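Local coordinates for protein DNA fragmentation factor subunit beta (Mus musculus, PDB 1V0D) that cuts DNA during apoptosis as a caspase-activated nuclease, driving DNA fragmentation and chromatin condensation, at residues Arg168-Glu173 against Ile265-Thr270; Ile279-Glu284 against Arg321-Gln326. All coordinates share one frame; numbering follows the deposited sequence.

How the contacts relate
Helix 267-281 of this nuclease meets different partners at its two ends. In contact 1 its N-terminal turn faces helix 155-175; in contact 2 its C-terminal end and the residues after it receive the chain at 321-326. The contact centres lie about 20 Å apart and their nearest atoms about 8 Å, so the two do not touch. Along the chain, both segments of contact 1 come before those of contact 2. Contact 1 lies nearer the magnesium site: the Tyr170 side chain is about 7 Å from the magnesium ion bound by Asp262 and His308. Contact 2 lies farther out, its centre about 31 Å from that of the chain, against about 14 Å for contact 1.

Contact 1: Arg168-Glu173 against Ile265-Thr270; sequences RGYLRE and IEKKRT
Glu173 turns CG to the side of its backbone N (chi1 -64°) and then runs out straight, while the chain of Lys267 is extended beyond CG; the two cross at about a right angle. The contact belongs to the nuclease part of the protein, a member of the His-Me finger clan, and sets helix 155-175 against the first turn of helix 267-281. The backbones stand well apart, with Glu173 CA and Lys268 CA 8.2 Å from each other, so the contact is made chiefly by side chains. Lys267 does most of this: its CE comes 3.2 Å from Glu173 OE1, and NZ is modelled in a salt bridge with Glu173 OE2 at 3.1 Å. The place of NZ is uncertain, because the model sets it too close to Tyr170, so the salt bridge, though plausible for a buried lysine, is best read with caution. The carbon chain of Lys267 also passes Glu173, with CE 3.9 Å from Glu173 CB. Lys268 adds a looser attraction at the more exposed side, its NZ 4.4 Å from Glu173 OE1, too long for a salt bridge.

The surroundings fix the contact in the fold. Phe295 of helix 287-295 packs on Tyr170 and Leu294 on Lys267, and the Tyr170 ring meets that of His263 edge to face. Behind Lys267, Glu266 takes the N-cap position of the helix, whose opening turn is of the wider pi type. The carbonyl O of Glu266 accepts twice, from Thr270 N at 3.1 Å and from Thr270 OG1 at 2.7 Å, the hydroxyl lying in the carbonyl plane on a lone pair.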
loop_
_atom_site.group_PDB
_atom_site.type_symbol
_atom_site.label_atom_id
_atom_site.label_comp_id
_atom_site.label_asym_id
_atom_site.label_seq_id
_atom_site.Cartn_x
_atom_site.Cartn_y
_atom_site.Cartn_z
ATOM N N ARG A 168 -3.981 -16.567 -6.968
ATOM C CA ARG A 168 -3.209 -17.269 -7.985
ATOM C C ARG A 168 -1.754 -16.979 -7.664
ATOM O O ARG A 168 -0.867 -17.786 -7.941
ATOM C CB ARG A 168 -3.549 -16.732 -9.362
ATOM C CG ARG A 168 -3.633 -17.797 -10.415
ATOM C CD ARG A 168 -4.543 -17.323 -11.520
ATOM N NE ARG A 168 -4.738 -18.327 -12.556
ATOM C CZ ARG A 168 -5.726 -18.272 -13.439
ATOM N NH1 ARG A 168 -6.588 -17.260 -13.389
ATOM N NH2 ARG A 168 -5.859 -19.221 -14.361
ATOM N N GLY A 169 -1.527 -15.809 -7.071
ATOM C CA GLY A 169 -0.190 -15.413 -6.675
ATOM C C GLY A 169 0.309 -16.339 -5.583
ATOM O O GLY A 169 1.472 -16.731 -5.574
ATOM N N TYR A 170 -0.570 -16.698 -4.653
ATOM C CA TYR A 170 -0.183 -17.606 -3.587
ATOM C C TYR A 170 0.138 -18.984 -4.202
ATOM O O TYR A 170 1.069 -19.662 -3.751
ATOM C CB TYR A 170 -1.294 -17.735 -2.523
ATOM C CG TYR A 170 -1.721 -16.428 -1.871
ATOM C CD1 TYR A 170 -0.819 -15.368 -1.719
ATOM C CD2 TYR A 170 -3.019 -16.254 -1.383
ATOM C CE1 TYR A 170 -1.196 -14.181 -1.109
ATOM C CE2 TYR A 170 -3.402 -15.052 -0.762
ATOM C CZ TYR A 170 -2.481 -14.031 -0.636
ATOM O OH TYR A 170 -2.828 -12.838 -0.049
ATOM N N LEU A 171 -0.602 -19.400 -5.234
ATOM C CA LEU A 171 -0.317 -20.698 -5.848
ATOM C C LEU A 171 1.056 -20.686 -6.513
ATOM O O LEU A 171 1.796 -21.678 -6.456
ATOM C CB LEU A 171 -1.346 -21.076 -6.905
ATOM C CG LEU A 171 -1.614 -22.590 -6.987
ATOM C CD1 LEU A 171 -2.220 -22.907 -8.342
ATOM C CD2 LEU A 171 -0.340 -23.408 -6.800
ATOM N N ARG A 172 1.401 -19.577 -7.164
ATOM C CA ARG A 172 2.704 -19.485 -7.808
ATOM C C ARG A 172 3.760 -19.636 -6.731
ATOM O O ARG A 172 4.587 -20.546 -6.794
ATOM C CB ARG A 172 2.868 -18.144 -8.525
ATOM C CG ARG A 172 1.956 -17.959 -9.740
ATOM C CD ARG A 172 2.193 -16.618 -10.421
ATOM N NE ARG A 172 0.952 -15.860 -10.590
ATOM C CZ ARG A 172 0.698 -14.699 -9.987
ATOM N NH1 ARG A 172 1.605 -14.153 -9.170
ATOM N NH2 ARG A 172 -0.468 -14.084 -10.192
ATOM N N GLU A 173 3.711 -18.762 -5.729
ATOM C CA GLU A 173 4.669 -18.815 -4.632
ATOM C C GLU A 173 4.872 -20.235 -4.120
ATOM O O GLU A 173 5.973 -20.600 -3.728
ATOM C CB GLU A 173 4.217 -17.912 -3.486
ATOM C CG GLU A 173 4.177 -16.428 -3.837
ATOM C CD GLU A 173 3.747 -15.555 -2.657
ATOM O OE1 GLU A 173 4.369 -15.671 -1.569
ATOM O OE2 GLU A 173 2.791 -14.753 -2.815
ATOM N N ILE A 265 -1.776 -18.468 9.855
ATOM C CA ILE A 265 -0.630 -19.345 10.021
ATOM C C ILE A 265 0.159 -18.970 8.766
ATOM O O ILE A 265 -0.243 -19.307 7.647
ATOM C CB ILE A 265 -1.032 -20.834 9.966
ATOM C CG1 ILE A 265 -2.012 -21.155 11.097
ATOM C CG2 ILE A 265 0.198 -21.715 10.085
ATOM C CD1 ILE A 265 -2.389 -22.625 11.178
ATOM N N GLU A 266 1.255 -18.237 8.955
ATOM C CA GLU A 266 2.080 -17.757 7.850
ATOM C C GLU A 266 2.331 -18.823 6.806
ATOM O O GLU A 266 2.746 -19.938 7.122
ATOM C CB GLU A 266 3.392 -17.222 8.391
ATOM C CG GLU A 266 3.209 -16.074 9.345
ATOM C CD GLU A 266 4.529 -15.553 9.872
ATOM O OE1 GLU A 266 5.186 -16.275 10.654
ATOM O OE2 GLU A 266 4.914 -14.420 9.496
ATOM N N LYS A 267 2.097 -18.478 5.549
ATOM C CA LYS A 267 2.264 -19.461 4.505
ATOM C C LYS A 267 3.699 -19.716 4.098
ATOM O O LYS A 267 4.108 -20.867 3.950
ATOM C CB LYS A 267 1.440 -19.077 3.276
ATOM C CG LYS A 267 2.241 -18.471 2.169
ATOM C CD LYS A 267 1.402 -18.200 0.954
ATOM C CE LYS A 267 2.250 -17.498 -0.090
ATOM N NZ LYS A 267 1.449 -17.099 -1.271
ATOM N N LYS A 268 4.471 -18.656 3.914
ATOM C CA LYS A 268 5.856 -18.835 3.494
ATOM C C LYS A 268 6.698 -19.294 4.671
ATOM O O LYS A 268 7.490 -20.221 4.572
ATOM C CB LYS A 268 6.404 -17.521 2.936
ATOM C CG LYS A 268 7.647 -17.669 2.060
ATOM C CD LYS A 268 7.884 -16.371 1.272
ATOM C CE LYS A 268 8.819 -16.561 0.073
ATOM N NZ LYS A 268 8.666 -15.436 -0.911
ATOM N N ARG A 269 6.495 -18.630 5.794
ATOM C CA ARG A 269 7.219 -18.924 7.014
ATOM C C ARG A 269 6.945 -20.336 7.554
ATOM O O ARG A 269 7.888 -21.030 7.926
ATOM C CB ARG A 269 6.850 -17.868 8.060
ATOM C CG ARG A 269 7.732 -17.819 9.290
ATOM C CD ARG A 269 9.118 -17.277 8.967
ATOM N NE ARG A 269 9.891 -16.989 10.178
ATOM C CZ ARG A 269 11.201 -16.741 10.196
ATOM N NH1 ARG A 269 11.902 -16.747 9.061
ATOM N NH2 ARG A 269 11.813 -16.492 11.351
ATOM N N THR A 270 5.675 -20.768 7.570
ATOM C CA THR A 270 5.313 -22.086 8.119
ATOM C C THR A 270 4.497 -23.115 7.314
ATOM O O THR A 270 4.837 -24.302 7.297
ATOM C CB THR A 270 4.602 -21.909 9.466
ATOM O OG1 THR A 270 3.845 -20.697 9.438
ATOM C CG2 THR A 270 5.606 -21.830 10.602
#

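Contact 2: Ile279-Glu284 against Arg321-Gln326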
loop_
_atom_site.group_PDB
_atom_site.type_symbol
_atom_site.label_atom_id
_atom_site.label_comp_id
_atom_site.label_asym_id
_atom_site.label_seq_id
_atom_site.Cartn_x
_atom_site.Cartn_y
_atom_site.Cartn_z
ATOM N N ILE A 279 5.259 -34.018 2.969
ATOM C CA ILE A 279 5.305 -34.841 1.772
ATOM C C ILE A 279 6.522 -35.759 1.771
ATOM O O ILE A 279 6.531 -36.784 1.095
ATOM C CB ILE A 279 5.326 -33.962 0.507
ATOM C CG1 ILE A 279 3.926 -33.412 0.252
ATOM C CG2 ILE A 279 5.814 -34.753 -0.689
ATOM C CD1 ILE A 279 3.810 -32.600 -1.012
ATOM N N GLN A 280 7.551 -35.398 2.532
ATOM C CA GLN A 280 8.757 -36.214 2.599
ATOM C C GLN A 280 8.616 -37.276 3.689
ATOM O O GLN A 280 9.280 -38.307 3.653
ATOM C CB GLN A 280 9.962 -35.318 2.867
ATOM C CG GLN A 280 10.008 -34.144 1.893
ATOM C CD GLN A 280 11.112 -33.140 2.184
ATOM O OE1 GLN A 280 11.522 -32.953 3.334
ATOM N NE2 GLN A 280 11.579 -32.466 1.139
ATOM N N ASP A 281 7.725 -37.026 4.639
ATOM C CA ASP A 281 7.479 -37.938 5.746
ATOM C C ASP A 281 7.308 -39.399 5.351
ATOM O O ASP A 281 7.907 -40.295 5.949
ATOM C CB ASP A 281 6.231 -37.507 6.505
ATOM C CG ASP A 281 5.930 -38.412 7.689
ATOM O OD1 ASP A 281 6.429 -38.124 8.804
ATOM O OD2 ASP A 281 5.208 -39.418 7.493
ATOM N N GLY A 282 6.468 -39.649 4.360
ATOM C CA GLY A 282 6.241 -41.020 3.956
ATOM C C GLY A 282 4.784 -41.370 4.157
ATOM O O GLY A 282 4.224 -42.171 3.407
ATOM N N ARG A 283 4.164 -40.784 5.176
ATOM C CA ARG A 283 2.751 -41.037 5.427
ATOM C C ARG A 283 1.959 -40.295 4.351
ATOM O O ARG A 283 2.468 -39.364 3.720
ATOM C CB ARG A 283 2.348 -40.554 6.824
ATOM C CG ARG A 283 2.616 -41.568 7.931
ATOM C CD ARG A 283 2.581 -40.930 9.319
ATOM N NE ARG A 283 3.683 -39.981 9.503
ATOM C CZ ARG A 283 3.784 -39.110 10.508
ATOM N NH1 ARG A 283 2.848 -39.047 11.453
ATOM N NH2 ARG A 283 4.825 -38.289 10.559
ATOM N N GLU A 284 0.723 -40.715 4.124
ATOM C CA GLU A 284 -0.103 -40.075 3.111
ATOM C C GLU A 284 -0.539 -38.695 3.602
ATOM O O GLU A 284 -1.140 -38.568 4.674
ATOM C CB GLU A 284 -1.328 -40.940 2.822
ATOM C CG GLU A 284 -1.815 -40.899 1.384
ATOM C CD GLU A 284 -3.247 -41.395 1.274
ATOM O OE1 GLU A 284 -3.582 -42.369 1.991
ATOM O OE2 GLU A 284 -4.031 -40.817 0.478
ATOM N N ARG A 321 -3.941 -32.885 11.755
ATOM C CA ARG A 321 -4.656 -32.771 10.482
ATOM C C ARG A 321 -3.750 -32.866 9.264
ATOM O O ARG A 321 -4.219 -32.797 8.133
ATOM C CB ARG A 321 -5.416 -31.449 10.421
ATOM C CG ARG A 321 -6.372 -31.223 11.570
ATOM C CD ARG A 321 -7.033 -29.860 11.465
ATOM N NE ARG A 321 -7.813 -29.705 10.239
ATOM C CZ ARG A 321 -8.371 -28.559 9.855
ATOM N NH1 ARG A 321 -8.230 -27.471 10.604
ATOM N NH2 ARG A 321 -9.069 -28.495 8.726
ATOM N N ILE A 322 -2.454 -33.032 9.491
ATOM C CA ILE A 322 -1.508 -33.103 8.390
ATOM C C ILE A 322 -1.594 -34.386 7.558
ATOM O O ILE A 322 -1.516 -34.330 6.322
ATOM C CB ILE A 322 -0.069 -32.897 8.915
ATOM C CG1 ILE A 322 0.068 -31.463 9.446
ATOM C CG2 ILE A 322 0.947 -33.176 7.817
ATOM C CD1 ILE A 322 1.401 -31.143 10.091
ATOM N N TYR A 323 -1.774 -35.533 8.215
ATOM C CA TYR A 323 -1.851 -36.799 7.482
ATOM C C TYR A 323 -3.225 -37.452 7.463
ATOM O O TYR A 323 -4.039 -37.255 8.363
ATOM C CB TYR A 323 -0.834 -37.796 8.030
ATOM C CG TYR A 323 0.589 -37.287 8.042
ATOM C CD1 TYR A 323 1.167 -36.824 9.216
ATOM C CD2 TYR A 323 1.357 -37.276 6.882
ATOM C CE1 TYR A 323 2.470 -36.366 9.240
ATOM C CE2 TYR A 323 2.659 -36.819 6.893
ATOM C CZ TYR A 323 3.210 -36.362 8.078
ATOM O OH TYR A 323 4.499 -35.875 8.104
ATOM N N ARG A 324 -3.475 -38.237 6.420
ATOM C CA ARG A 324 -4.751 -38.925 6.277
ATOM C C ARG A 324 -4.814 -40.090 7.245
ATOM O O ARG A 324 -3.879 -40.893 7.323
ATOM C CB ARG A 324 -4.932 -39.456 4.854
ATOM C CG ARG A 324 -5.193 -38.398 3.802
ATOM C CD ARG A 324 -5.615 -39.045 2.492
ATOM N NE ARG A 324 -5.486 -38.151 1.347
ATOM C CZ ARG A 324 -6.076 -36.964 1.255
ATOM N NH1 ARG A 324 -6.842 -36.516 2.243
ATOM N NH2 ARG A 324 -5.904 -36.227 0.168
ATOM N N PRO A 325 -5.921 -40.191 8.002
ATOM C CA PRO A 325 -6.178 -41.238 8.993
ATOM C C PRO A 325 -6.077 -42.615 8.376
ATOM O O PRO A 325 -6.674 -42.869 7.331
ATOM C CB PRO A 325 -7.599 -40.940 9.445
ATOM C CG PRO A 325 -7.671 -39.466 9.330
ATOM C CD PRO A 325 -7.022 -39.215 7.994
ATOM N N GLN A 326 -5.310 -43.497 9.011
ATOM C CA GLN A 326 -5.170 -44.862 8.521
ATOM C C GLN A 326 -6.399 -45.604 9.042
ATOM O O GLN A 326 -6.575 -45.742 10.261
ATOM C CB GLN A 326 -3.886 -45.502 9.066
#
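Tyr323 and Glu284 bury the most surface here, with Arg324 and Arg283 beside them. Arg283 bends at chi3 (-66°), which places its NE over the face of the Tyr323 ring, toward the rim, and its guanidinium lies flat on that face. The centres are 3.8 Å apart and the planes 26° from parallel, an off-centre cation-pi stack in which Tyr323 CE1 sits over the middle of the guanidinium. Ile322 CG2 covers the centre of the opposite face, so the ring is sandwiched. An alanine in place of Tyr323 would probably leave the Arg283 guanidinium without its flat support and open a gap between it and Ile322.

Glu284 contributes at both ends of the residue. Its carbonyl O lies at the edge of the Tyr323 ring and accepts a nearly straight hydrogen bond from Arg324 N (2.9 Å, 168°). Glu284 OE2 approaches the edge of the Arg324 guanidinium and forms a salt bridge with NE at 3.2 Å, weak as a hydrogen bond; Arg324 has a further salt bridge, through NH2, to Glu288.

Arg283 is itself positioned by Asp281, whose OD2 accepts from Arg283 NE at 2.6 Å on the syn side. The anti lone pair of the same oxygen takes Arg283 N at 2.9 Å, closing an Asx turn around Gly282, where the chain leaves helix 267-281 with positive phi.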